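Local coordinates for protein catalase (Bacillus pumilus, PDB 4QOL) that breaks down hydrogen peroxide to water and oxygen at a heme and also shows peroxidase-like reactivity towards phenolic substrates, at residues 458-463 against 476-481. Sequence-based numbering, arbitrary orientation.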
loop_
_atom_site.group_PDB
_atom_site.type_symbol
_atom_site.label_atom_id
_atom_site.label_comp_id
_atom_site.label_asym_id
_atom_site.label_seq_id
_atom_site.Cartn_x
_atom_site.Cartn_y
_atom_site.Cartn_z
ATOM N N LEU A 458 22.760 38.340 -3.773
ATOM C CA LEU A 458 21.895 38.142 -4.950
ATOM C C LEU A 458 20.453 38.464 -4.570
ATOM O O LEU A 458 19.749 39.071 -5.314
ATOM C CB LEU A 458 22.094 36.682 -5.470
ATOM C CG LEU A 458 21.266 36.364 -6.736
ATOM C CD1 LEU A 458 21.576 37.301 -7.935
ATOM C CD2 LEU A 458 21.484 34.902 -7.160
ATOM N N ALA A 459 20.031 38.122 -3.345
ATOM C CA ALA A 459 18.686 38.493 -2.897
ATOM C C ALA A 459 18.469 39.992 -2.868
ATOM O O ALA A 459 17.475 40.515 -3.415
ATOM C CB ALA A 459 18.415 37.919 -1.507
ATOM N N ILE A 460 19.441 40.690 -2.297
ATOM C CA ILE A 460 19.411 42.153 -2.295
ATOM C C ILE A 460 19.303 42.746 -3.693
ATOM O O ILE A 460 18.508 43.620 -3.959
ATOM C CB ILE A 460 20.671 42.716 -1.572
ATOM C CG1 ILE A 460 20.565 42.440 -0.098
ATOM C CG2 ILE A 460 20.816 44.204 -1.821
ATOM C CD1 ILE A 460 21.887 42.570 0.591
ATOM N N CYS A 461 20.124 42.231 -4.604
ATOM C CA CYS A 461 20.097 42.681 -5.981
ATOM C C CYS A 461 18.768 42.429 -6.657
ATOM O O CYS A 461 18.299 43.257 -7.445
ATOM C CB CYS A 461 21.251 42.047 -6.753
ATOM S SG CYS A 461 22.857 42.773 -6.152
ATOM N N ASN A 462 18.138 41.281 -6.379
ATOM C CA ASN A 462 16.825 41.061 -6.982
ATOM C C ASN A 462 15.799 42.077 -6.495
ATOM O O ASN A 462 14.989 42.551 -7.272
ATOM C CB ASN A 462 16.331 39.601 -6.692
ATOM C CG ASN A 462 17.099 38.532 -7.464
ATOM O OD1 ASN A 462 17.650 38.780 -8.497
ATOM N ND2 ASN A 462 17.032 37.307 -6.984
ATOM N N PHE A 463 15.797 42.358 -5.199
ATOM C CA PHE A 463 14.837 43.327 -4.650
ATOM C C PHE A 463 15.206 44.763 -5.080
ATOM O O PHE A 463 14.320 45.568 -5.318
ATOM C CB PHE A 463 14.752 43.184 -3.121
ATOM C CG PHE A 463 14.212 41.832 -2.693
ATOM C CD1 PHE A 463 13.001 41.423 -3.140
ATOM C CD2 PHE A 463 14.906 41.001 -1.797
ATOM C CE1 PHE A 463 12.461 40.198 -2.759
ATOM C CE2 PHE A 463 14.390 39.755 -1.371
ATOM C CZ PHE A 463 13.153 39.362 -1.882
ATOM N N ASP A 476 21.025 47.974 3.660
ATOM C CA ASP A 476 21.398 48.772 4.816
ATOM C C ASP A 476 21.131 47.994 6.082
ATOM O O ASP A 476 21.964 47.912 6.993
ATOM C CB ASP A 476 20.590 50.080 4.835
ATOM C CG ASP A 476 21.027 51.084 3.737
ATOM O OD1 ASP A 476 22.054 50.876 3.037
ATOM O OD2 ASP A 476 20.364 52.135 3.633
ATOM N N SER A 477 19.941 47.398 6.148
ATOM C CA SER A 477 19.487 46.698 7.356
ATOM C C SER A 477 20.339 45.435 7.609
ATOM O O SER A 477 20.681 45.086 8.744
ATOM C CB SER A 477 17.983 46.438 7.202
ATOM O OG SER A 477 17.479 45.694 8.296
ATOM N N LEU A 478 20.793 44.809 6.527
ATOM C CA LEU A 478 21.736 43.686 6.591
ATOM C C LEU A 478 23.242 44.031 6.776
ATOM O O LEU A 478 24.067 43.109 6.906
ATOM C CB LEU A 478 21.536 42.767 5.367
ATOM C CG LEU A 478 20.273 41.931 5.371
ATOM C CD1 LEU A 478 20.028 41.417 3.952
ATOM C CD2 LEU A 478 20.325 40.785 6.389
ATOM N N GLY A 479 23.605 45.326 6.688
ATOM C CA GLY A 479 24.996 45.751 6.729
ATOM C C GLY A 479 25.786 45.336 5.485
ATOM O O GLY A 479 26.980 45.127 5.592
ATOM N N VAL A 480 25.122 45.192 4.338
ATOM C CA VAL A 480 25.799 44.813 3.107
ATOM C C VAL A 480 26.020 46.005 2.205
ATOM O O VAL A 480 25.114 46.837 1.934
ATOM C CB VAL A 480 24.986 43.779 2.286
ATOM C CG1 VAL A 480 25.714 43.427 1.002
ATOM C CG2 VAL A 480 24.827 42.551 3.121
ATOM N N ASP A 481 27.277 46.096 1.781
ATOM C CA ASP A 481 27.741 47.243 0.963
ATOM C C ASP A 481 27.516 46.912 -0.470
ATOM O O ASP A 481 28.166 46.006 -0.995
ATOM C CB ASP A 481 29.237 47.469 1.230
ATOM C CG ASP A 481 29.833 48.565 0.365
ATOM O OD1 ASP A 481 29.134 49.181 -0.454
ATOM O OD2 ASP A 481 31.058 48.801 0.535
#
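Ile460 meets Leu478 and Val480 through aliphatic carbons alone, with no flat group between them; the only aromatic ring of the two segments, that of Phe463, is directed to another side of the helix, where it meets Tyr470 with planes at about 30° and also packs on Trp165. On the side of helix 453-466 a single methyl, Ile460 CD1, makes every approach. Ile460 CD1 lies against the fork of Val480, 3.7 Å from Val480 CB and 3.9 Å from each of the branches Val480 CG1 and CG2, so that it sits in the notch between them. Leu478 CD1 closes in on the same methyl, 4.0 Å from Ile460 CD1. An almost extended outer torsion in Ile460 (chi2 163°) carries this methyl clear of its own helix. Ile460 also touches Ile482, while Leu478 leans on Thr445 and Leu448 of helix 434-448. Gly479, with positive phi (69°), ends helix 468-478 in a Schellman motif and turns the chain so that Val480 follows Leu478 onto Ile460. The arrangement is small-scale hydrophobic packing of a Schellman-capped helix end and the outgoing C-terminal chain against the preceding helix, within the C-terminal helical region of the catalase fold.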